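Local coordinates for protein putative aminotransferase (Actinomadura melliaura, PDB 4ZWV) that probably transfers an amino group to a keto sugar with pyridoxal 5'-phosphate as cofactor, in making the aminopentose of the indolocarbazole AT2433, at residues Ile5-Lys9 / Phe293-Asp297; Leu82-Thr87 / Ile127-Trp131; Thr132-Asp137 / Arg285-Gly291. The contacts are given in a common frame with arbitrary orientation. Residue numbers count along the deposited sequence, not the author numbering.

Interaction 1: Ile5-Lys9 / Phe293-Asp297; sequences IPLFK and FYVYD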
loop_
_atom_site.group_PDB
_atom_site.type_symbol
_atom_site.label_atom_id
_atom_site.label_comp_id
_atom_site.label_asym_id
_atom_site.label_seq_id
_atom_site.Cartn_x
_atom_site.Cartn_y
_atom_site.Cartn_z
ATOM N N ILE A 5 -11.531 -25.490 15.434
ATOM C CA ILE A 5 -12.299 -24.258 15.475
ATOM C C ILE A 5 -11.338 -23.077 15.406
ATOM O O ILE A 5 -10.550 -22.881 16.330
ATOM C CB ILE A 5 -13.140 -24.175 16.760
ATOM C CG1 ILE A 5 -14.150 -25.325 16.806
ATOM C CG2 ILE A 5 -13.839 -22.837 16.836
ATOM C CD1 ILE A 5 -14.832 -25.495 18.158
ATOM N N PRO A 6 -11.374 -22.298 14.305
ATOM C CA PRO A 6 -10.389 -21.224 14.133
ATOM C C PRO A 6 -10.735 -19.948 14.901
ATOM O O PRO A 6 -11.903 -19.682 15.193
ATOM C CB PRO A 6 -10.417 -20.971 12.618
ATOM C CG PRO A 6 -11.828 -21.290 12.230
ATOM C CD PRO A 6 -12.278 -22.412 13.144
ATOM N N LEU A 7 -9.707 -19.172 15.219
ATOM C CA LEU A 7 -9.856 -17.916 15.934
ATOM C C LEU A 7 -10.338 -16.819 14.989
ATOM O O LEU A 7 -11.034 -15.890 15.404
ATOM C CB LEU A 7 -8.522 -17.543 16.589
ATOM C CG LEU A 7 -8.447 -16.319 17.490
ATOM C CD1 LEU A 7 -9.485 -16.415 18.601
ATOM C CD2 LEU A 7 -7.035 -16.215 18.077
ATOM N N PHE A 8 -9.958 -16.950 13.715
ATOM C CA PHE A 8 -10.301 -16.000 12.656
ATOM C C PHE A 8 -10.768 -16.785 11.435
ATOM O O PHE A 8 -10.344 -17.921 11.230
ATOM C CB PHE A 8 -9.102 -15.125 12.246
ATOM C CG PHE A 8 -8.257 -14.634 13.397
ATOM C CD1 PHE A 8 -8.625 -13.505 14.112
ATOM C CD2 PHE A 8 -7.073 -15.276 13.728
ATOM C CE1 PHE A 8 -7.837 -13.043 15.154
ATOM C CE2 PHE A 8 -6.285 -14.822 14.769
ATOM C CZ PHE A 8 -6.666 -13.702 15.480
ATOM N N LYS A 9 -11.614 -16.181 10.608
ATOM C CA LYS A 9 -12.052 -16.843 9.379
ATOM C C LYS A 9 -12.511 -15.803 8.372
ATOM O O LYS A 9 -13.091 -14.783 8.742
ATOM C CB LYS A 9 -13.174 -17.849 9.678
ATOM C CG LYS A 9 -13.548 -18.747 8.507
ATOM C CD LYS A 9 -14.491 -19.856 8.961
ATOM C CE LYS A 9 -15.008 -20.675 7.798
ATOM N NZ LYS A 9 -13.915 -21.452 7.159
ATOM N N PHE A 293 -16.549 -7.643 19.032
ATOM C CA PHE A 293 -16.036 -8.983 19.370
ATOM C C PHE A 293 -15.333 -9.702 18.220
ATOM O O PHE A 293 -15.715 -10.792 17.801
ATOM C CB PHE A 293 -17.171 -9.845 19.916
ATOM C CG PHE A 293 -17.690 -9.351 21.225
ATOM C CD1 PHE A 293 -16.996 -9.616 22.392
ATOM C CD2 PHE A 293 -18.837 -8.585 21.289
ATOM C CE1 PHE A 293 -17.459 -9.152 23.618
ATOM C CE2 PHE A 293 -19.304 -8.117 22.507
ATOM C CZ PHE A 293 -18.611 -8.404 23.672
ATOM N N TYR A 294 -14.292 -9.064 17.709
ATOM C CA TYR A 294 -13.418 -9.687 16.731
ATOM C C TYR A 294 -12.941 -11.038 17.272
ATOM O O TYR A 294 -12.930 -12.042 16.549
ATOM C CB TYR A 294 -12.248 -8.745 16.449
ATOM C CG TYR A 294 -11.233 -9.215 15.448
ATOM C CD1 TYR A 294 -11.601 -9.525 14.145
ATOM C CD2 TYR A 294 -9.891 -9.293 15.795
ATOM C CE1 TYR A 294 -10.649 -9.927 13.216
ATOM C CE2 TYR A 294 -8.938 -9.688 14.877
ATOM C CZ TYR A 294 -9.327 -10.006 13.597
ATOM O OH TYR A 294 -8.376 -10.397 12.684
ATOM N N VAL A 295 -12.550 -11.041 18.548
ATOM C CA VAL A 295 -12.260 -12.262 19.303
ATOM C C VAL A 295 -12.848 -12.056 20.700
ATOM O O VAL A 295 -13.277 -10.949 21.022
ATOM C CB VAL A 295 -10.738 -12.566 19.402
ATOM C CG1 VAL A 295 -10.150 -12.869 18.025
ATOM C CG2 VAL A 295 -10.002 -11.412 20.068
ATOM N N TYR A 296 -12.845 -13.100 21.521
ATOM C CA TYR A 296 -13.363 -13.010 22.888
ATOM C C TYR A 296 -12.220 -13.244 23.872
ATOM O O TYR A 296 -11.668 -14.339 23.941
ATOM C CB TYR A 296 -14.495 -14.025 23.095
ATOM C CG TYR A 296 -15.178 -13.907 24.439
ATOM C CD1 TYR A 296 -16.288 -13.090 24.604
ATOM C CD2 TYR A 296 -14.707 -14.609 25.546
ATOM C CE1 TYR A 296 -16.917 -12.968 25.847
ATOM C CE2 TYR A 296 -15.326 -14.495 26.786
ATOM C CZ TYR A 296 -16.431 -13.675 26.923
ATOM O OH TYR A 296 -17.045 -13.556 28.156
ATOM N N ASP A 297 -11.852 -12.205 24.618
ATOM C CA ASP A 297 -10.714 -12.293 25.531
ATOM C C ASP A 297 -11.099 -12.759 26.930
ATOM O O ASP A 297 -12.138 -12.364 27.473
ATOM C CB ASP A 297 -10.010 -10.942 25.652
ATOM C CG ASP A 297 -9.131 -10.631 24.456
ATOM O OD1 ASP A 297 -9.000 -11.502 23.574
ATOM O OD2 ASP A 297 -8.558 -9.521 24.417
HETATM O O HOH W 1 -13.212 -14.951 16.873
HETATM O O HOH W 2 -11.618 -13.318 14.347
#

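Interaction 2: Leu82-Thr87 / Ile127-Trp131; sequences LTFEAT and IVVHW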
loop_
_atom_site.group_PDB
_atom_site.type_symbol
_atom_site.label_atom_id
_atom_site.label_comp_id
_atom_site.label_asym_id
_atom_site.label_seq_id
_atom_site.Cartn_x
_atom_site.Cartn_y
_atom_site.Cartn_z
ATOM N N LEU A 82 -0.283 -3.046 22.961
ATOM C CA LEU A 82 -1.210 -4.163 22.834
ATOM C C LEU A 82 -2.110 -3.891 21.635
ATOM O O LEU A 82 -3.272 -3.482 21.762
ATOM C CB LEU A 82 -2.010 -4.361 24.118
ATOM C CG LEU A 82 -2.881 -5.622 24.109
ATOM C CD1 LEU A 82 -2.008 -6.863 24.003
ATOM C CD2 LEU A 82 -3.750 -5.695 25.349
ATOM N N THR A 83 -1.556 -4.125 20.455
ATOM C CA THR A 83 -2.291 -3.955 19.217
ATOM C C THR A 83 -1.554 -4.699 18.119
ATOM O O THR A 83 -0.487 -5.279 18.361
ATOM C CB THR A 83 -2.456 -2.465 18.841
ATOM O OG1 THR A 83 -3.240 -2.346 17.643
ATOM C CG2 THR A 83 -1.109 -1.806 18.638
ATOM N N PHE A 84 -2.134 -4.704 16.925
ATOM C CA PHE A 84 -1.466 -5.295 15.775
ATOM C C PHE A 84 -0.342 -4.342 15.374
ATOM O O PHE A 84 -0.462 -3.125 15.537
ATOM C CB PHE A 84 -2.438 -5.527 14.616
ATOM C CG PHE A 84 -1.796 -6.150 13.410
ATOM C CD1 PHE A 84 -1.197 -7.395 13.501
ATOM C CD2 PHE A 84 -1.798 -5.492 12.188
ATOM C CE1 PHE A 84 -0.601 -7.984 12.399
ATOM C CE2 PHE A 84 -1.205 -6.075 11.077
ATOM C CZ PHE A 84 -0.603 -7.323 11.184
ATOM N N GLU A 85 0.748 -4.898 14.851
ATOM C CA GLU A 85 1.954 -4.112 14.597
ATOM C C GLU A 85 1.721 -2.917 13.671
ATOM O O GLU A 85 2.400 -1.897 13.798
ATOM C CB GLU A 85 3.055 -5.001 14.016
ATOM C CG GLU A 85 3.810 -5.847 15.050
ATOM C CD GLU A 85 3.082 -7.127 15.453
ATOM O OE1 GLU A 85 1.942 -7.374 14.996
ATOM O OE2 GLU A 85 3.682 -7.909 16.224
ATOM N N ALA A 86 0.770 -3.035 12.751
ATOM C CA ALA A 86 0.471 -1.944 11.821
ATOM C C ALA A 86 0.238 -0.608 12.519
ATOM O O ALA A 86 0.682 0.429 12.029
ATOM C CB ALA A 86 -0.748 -2.289 10.982
ATOM N N THR A 87 -0.461 -0.637 13.653
ATOM C CA THR A 87 -0.783 0.584 14.385
ATOM C C THR A 87 0.474 1.376 14.690
ATOM O O THR A 87 0.557 2.587 14.482
ATOM C CB THR A 87 -1.482 0.263 15.716
ATOM O OG1 THR A 87 -2.619 -0.572 15.466
ATOM C CG2 THR A 87 -1.917 1.545 16.414
ATOM N N ILE A 127 -2.864 7.635 19.050
ATOM C CA ILE A 127 -3.648 6.621 18.337
ATOM C C ILE A 127 -4.316 5.748 19.380
ATOM O O ILE A 127 -3.645 5.193 20.252
ATOM C CB ILE A 127 -2.791 5.762 17.382
ATOM C CG1 ILE A 127 -2.098 6.665 16.345
ATOM C CG2 ILE A 127 -3.663 4.727 16.689
ATOM C CD1 ILE A 127 -1.295 5.895 15.282
ATOM N N VAL A 128 -5.643 5.665 19.333
ATOM C CA VAL A 128 -6.349 4.814 20.288
ATOM C C VAL A 128 -6.940 3.639 19.524
ATOM O O VAL A 128 -7.484 3.806 18.432
ATOM C CB VAL A 128 -7.441 5.571 21.073
ATOM C CG1 VAL A 128 -6.819 6.716 21.883
ATOM C CG2 VAL A 128 -8.540 6.092 20.168
ATOM N N VAL A 129 -6.778 2.446 20.078
ATOM C CA VAL A 129 -7.212 1.228 19.406
ATOM C C VAL A 129 -8.400 0.618 20.130
ATOM O O VAL A 129 -8.323 0.325 21.330
ATOM C CB VAL A 129 -6.072 0.193 19.315
ATOM C CG1 VAL A 129 -6.551 -1.053 18.570
ATOM C CG2 VAL A 129 -4.878 0.791 18.587
ATOM N N HIS A 130 -9.499 0.436 19.404
ATOM C CA HIS A 130 -10.678 -0.235 19.958
ATOM C C HIS A 130 -10.417 -1.740 19.900
ATOM O O HIS A 130 -10.974 -2.471 19.074
ATOM C CB HIS A 130 -11.934 0.157 19.189
ATOM C CG HIS A 130 -12.174 1.635 19.131
ATOM N ND1 HIS A 130 -12.475 2.392 20.245
ATOM C CD2 HIS A 130 -12.174 2.491 18.082
ATOM C CE1 HIS A 130 -12.653 3.651 19.882
ATOM N NE2 HIS A 130 -12.468 3.738 18.572
ATOM N N TRP A 131 -9.541 -2.182 20.797
ATOM C CA TRP A 131 -8.898 -3.486 20.708
ATOM C C TRP A 131 -9.880 -4.644 20.869
ATOM O O TRP A 131 -10.687 -4.656 21.796
ATOM C CB TRP A 131 -7.792 -3.558 21.761
ATOM C CG TRP A 131 -6.987 -4.824 21.768
ATOM C CD1 TRP A 131 -6.866 -5.713 22.806
ATOM C CD2 TRP A 131 -6.193 -5.339 20.702
ATOM N NE1 TRP A 131 -6.033 -6.747 22.443
ATOM C CE2 TRP A 131 -5.609 -6.542 21.156
ATOM C CE3 TRP A 131 -5.921 -4.906 19.400
ATOM C CZ2 TRP A 131 -4.769 -7.314 20.350
ATOM C CZ3 TRP A 131 -5.081 -5.674 18.601
ATOM C CH2 TRP A 131 -4.512 -6.862 19.085
#

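Interaction 3: Thr132-Asp137 / Arg285-Gly291; sequences TGYPVD and RSPDREG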
loop_
_atom_site.group_PDB
_atom_site.type_symbol
_atom_site.label_atom_id
_atom_site.label_comp_id
_atom_site.label_asym_id
_atom_site.label_seq_id
_atom_site.Cartn_x
_atom_site.Cartn_y
_atom_site.Cartn_z
ATOM N N THR A 132 -9.793 -5.599 19.938
ATOM C CA THR A 132 -10.690 -6.764 19.807
ATOM C C THR A 132 -12.150 -6.379 19.564
ATOM O O THR A 132 -13.025 -7.247 19.559
ATOM C CB THR A 132 -10.622 -7.736 21.028
ATOM O OG1 THR A 132 -11.298 -7.186 22.166
ATOM C CG2 THR A 132 -9.182 -8.066 21.381
ATOM N N GLY A 133 -12.403 -5.101 19.306
ATOM C CA GLY A 133 -13.749 -4.650 18.975
ATOM C C GLY A 133 -14.431 -3.841 20.058
ATOM O O GLY A 133 -15.563 -3.386 19.876
ATOM N N TYR A 134 -13.750 -3.651 21.188
ATOM C CA TYR A 134 -14.359 -2.956 22.328
ATOM C C TYR A 134 -13.978 -1.483 22.349
ATOM O O TYR A 134 -12.801 -1.144 22.387
ATOM C CB TYR A 134 -13.950 -3.625 23.641
ATOM C CG TYR A 134 -14.598 -3.007 24.858
ATOM C CD1 TYR A 134 -15.975 -3.078 25.037
ATOM C CD2 TYR A 134 -13.840 -2.361 25.825
ATOM C CE1 TYR A 134 -16.585 -2.528 26.155
ATOM C CE2 TYR A 134 -14.447 -1.800 26.956
ATOM C CZ TYR A 134 -15.813 -1.881 27.097
ATOM O OH TYR A 134 -16.425 -1.330 28.205
ATOM N N PRO A 135 -14.971 -0.588 22.331
ATOM C CA PRO A 135 -14.586 0.824 22.218
ATOM C C PRO A 135 -13.955 1.445 23.462
ATOM O O PRO A 135 -14.348 1.169 24.597
ATOM C CB PRO A 135 -15.913 1.529 21.911
ATOM C CG PRO A 135 -16.792 0.452 21.345
ATOM C CD PRO A 135 -16.415 -0.781 22.126
ATOM N N VAL A 136 -12.976 2.299 23.195
ATOM C CA VAL A 136 -12.386 3.215 24.159
ATOM C C VAL A 136 -13.422 4.222 24.662
ATOM O O VAL A 136 -14.375 4.551 23.951
ATOM C CB VAL A 136 -11.187 3.958 23.484
ATOM C CG1 VAL A 136 -10.553 4.985 24.393
ATOM C CG2 VAL A 136 -10.133 2.940 23.014
ATOM N N ASP A 137 -13.239 4.696 25.895
ATOM C CA ASP A 137 -14.073 5.746 26.466
ATOM C C ASP A 137 -13.770 7.099 25.801
ATOM O O ASP A 137 -12.978 7.897 26.318
ATOM C CB ASP A 137 -13.826 5.804 27.978
ATOM C CG ASP A 137 -14.787 6.723 28.712
ATOM O OD1 ASP A 137 -15.516 7.529 28.082
ATOM O OD2 ASP A 137 -14.791 6.647 29.963
ATOM N N ARG A 285 -17.459 -5.558 30.591
ATOM C CA ARG A 285 -17.688 -4.542 29.561
ATOM C C ARG A 285 -18.811 -3.593 29.972
ATOM O O ARG A 285 -19.777 -4.001 30.599
ATOM C CB ARG A 285 -18.020 -5.190 28.219
ATOM C CG ARG A 285 -17.026 -6.253 27.767
ATOM C CD ARG A 285 -15.614 -5.719 27.729
ATOM N NE ARG A 285 -14.740 -6.615 26.978
ATOM C CZ ARG A 285 -13.459 -6.373 26.739
ATOM N NH1 ARG A 285 -12.901 -5.261 27.194
ATOM N NH2 ARG A 285 -12.745 -7.241 26.037
ATOM N N SER A 286 -18.673 -2.325 29.606
ATOM C CA SER A 286 -19.638 -1.304 30.007
ATOM C C SER A 286 -20.885 -1.325 29.132
ATOM O O SER A 286 -20.787 -1.525 27.923
ATOM C CB SER A 286 -18.983 0.072 29.945
ATOM O OG SER A 286 -19.927 1.088 30.234
ATOM N N PRO A 287 -22.063 -1.100 29.734
ATOM C CA PRO A 287 -23.316 -1.139 28.975
ATOM C C PRO A 287 -23.585 0.120 28.147
ATOM O O PRO A 287 -24.644 0.193 27.520
ATOM C CB PRO A 287 -24.377 -1.287 30.068
ATOM C CG PRO A 287 -23.777 -0.583 31.237
ATOM C CD PRO A 287 -22.305 -0.930 31.178
ATOM N N ASP A 288 -22.671 1.085 28.157
ATOM C CA ASP A 288 -22.894 2.332 27.423
ATOM C C ASP A 288 -22.330 2.288 26.007
ATOM O O ASP A 288 -22.250 3.315 25.350
ATOM C CB ASP A 288 -22.299 3.533 28.178
ATOM C CG ASP A 288 -20.786 3.479 28.279
ATOM O OD1 ASP A 288 -20.197 2.413 28.023
ATOM O OD2 ASP A 288 -20.173 4.507 28.626
ATOM N N ARG A 289 -21.927 1.108 25.551
ATOM C CA ARG A 289 -21.324 0.967 24.236
ATOM C C ARG A 289 -21.564 -0.434 23.712
ATOM O O ARG A 289 -21.944 -1.330 24.461
ATOM C CB ARG A 289 -19.825 1.279 24.290
ATOM C CG ARG A 289 -18.983 0.295 25.105
ATOM C CD ARG A 289 -17.643 0.919 25.496
ATOM N NE ARG A 289 -17.828 1.859 26.600
ATOM C CZ ARG A 289 -16.850 2.389 27.331
ATOM N NH1 ARG A 289 -15.579 2.102 27.073
ATOM N NH2 ARG A 289 -17.154 3.202 28.344
ATOM N N GLU A 290 -21.353 -0.616 22.413
ATOM C CA GLU A 290 -21.572 -1.913 21.798
ATOM C C GLU A 290 -20.354 -2.298 20.985
ATOM O O GLU A 290 -20.053 -1.653 19.980
ATOM C CB GLU A 290 -22.822 -1.896 20.913
ATOM C CG GLU A 290 -23.146 -3.248 20.294
ATOM C CD GLU A 290 -24.457 -3.241 19.514
ATOM O OE1 GLU A 290 -24.673 -2.317 18.699
ATOM O OE2 GLU A 290 -25.276 -4.159 19.730
ATOM N N GLY A 291 -19.639 -3.326 21.443
ATOM C CA GLY A 291 -18.440 -3.785 20.755
ATOM C C GLY A 291 -18.741 -4.790 19.660
ATOM O O GLY A 291 -19.887 -5.208 19.474
HETATM O O HOH W 3 -10.237 -7.445 24.864
HETATM O O HOH W 4 -15.979 4.222 30.719
#

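Interaction 1: Ile5-Lys9 / Phe293-Asp297
Phe8 sets one corner of its ring against the side chains of Tyr294 and Val295: its CE1 comes to 3.5 Å from Tyr294 CE2 and 3.7 Å from Val295 CG1, and its CD1 to 3.4 Å from Tyr294 OH. The two aromatic rings lie obliquely, with centroids 5.4 Å apart and planes at 38°. Leu7 adds a second apolar contact, its CD1 lying 3.7 Å from Val295 CG1, so that CG1 of Val295 is met by both Leu7 and Phe8. Val295 is compact and points toward residues 5-9, whereas Leu7, Phe8 and Tyr294 have sideways CA-to-CB bonds and need longer side chains to close the distance. The backbones stay well apart, 7.0 Å between the CA atoms of Leu7 and Val295, and the carbonyls Leu7 O and Tyr294 O face each other at 4.4 Å. Two acceptors cannot bond directly; two waters span them instead, each 2.8 Å from Leu7 O and 2.9 Å from Tyr294 O. Leu7 also packs on Leu226 of the second subunit, which places the contact beside the dimer interface. The Tyr294 ring also stacks with that of His164, a residue seen to bind pyridoxal 5'-phosphate in this protein, although this chain holds no cofactor. The contact thus brings the amino-terminal loop, residues 5-9, against the loop leading into strand 296-300, next to the cofactor site of a DegT/DnrJ/EryC1-family aminotransferase, an enzyme of the fold type I class.

Interaction 2: Leu82-Thr87 / Ile127-Trp131
The two segments pass in opposite directions, Thr83 facing Trp131 (CA to CA 6.8 Å) and Thr87 facing Ile127 (CA to CA 7.8 Å). Residues 82-87 turn from loop into helix 85-93, while residues 127-131 leave strand 123-129 through an inverse gamma turn centred on His130. Val129 and Ile127, alternate residues of the strand, both point toward residues 82-87: Thr87 CG2 lies 3.6 Å from Ile127 CG2 and 3.7 Å from Val129 CG2, which also comes to 3.7 Å from Thr83 OG1. Here a helix packs on the central sheet of the fold type I large domain, near the carboxy-terminal ends of whose parallel strands the cofactor site lies. Threonine suits position 87: its methyl faces the valine and isoleucine while OG1 accepts from Thr83 OG1 (2.9 Å) and hydrogen-bonds to Asp161. Phe84 meets Tyr217 of the second subunit edge-to-face. The broad indole of Trp131 touches the ring of His164 and makes CH-pi contacts with Thr83 CA (3.8 Å from the six-membered-ring centroid) and, off-centre, Leu82 CG (4.2 Å from the five-membered-ring centroid).

Interaction 3: Thr132-Asp137 / Arg285-Gly291
The loop between strand 123-129 and helix 138-152 packs here on a turn and edge strand 289-290 of a small antiparallel sheet. In residues 285-291, Arg285 comes first, lying over a face of Tyr134, with CD 3.7 Å from the ring centroid (CH-pi) and CZ at 4.4 Å (cation-pi). Its NH1 bonds to Thr107 O, and its NH2 reaches Thr132 OG1 through a water. A type I beta turn runs from Ser286 to Arg289. Ser286 N donates to Tyr134 OH (2.8 Å); the hydroxyl lets tyrosine serve both as ring and as acceptor. Asp288, salt-bridged to Arg171 through OD2, takes Ser286 OG (2.6 Å) and Arg289 NE (2.8 Å) on OD1, the latter a salt bridge consistent with a fixed guanidinium. Arg289 NH1 donates to Pro135 O (2.9 Å). Asp137 OD1 caps helix 138-152, bonding Arg140 N, and bonds Tyr170 OH, while a water links OD2 to Arg289 NH2. At Gly291, CA lies 3.0 Å from Gly133 O, where a CB would clash.

In the fold
The three contacts share neighbouring chain: residues 127-131 of interaction 2 run straight into 132-137 of interaction 3, and 285-291 of interaction 3 nearly into 293-297 of interaction 1. Interaction 2 is central, buried and largely apolar, helix against sheet. Interaction 1, also buried, mixes apolar side chains with bridging waters. Both lie by the dimer interface, whereas no other chain touches interaction 3. That contact is only partly buried: hydrogen bonds and a cation-pi contact join its segments, and an internal salt bridge holds Arg289. Tyr294 N, 2.9 Å from Thr132 O, probably bonds interaction 1 to 3; His130 ND1 and Val136 N, 3.0 Å apart, probably bond 2 to 3. His164 lies beside all three.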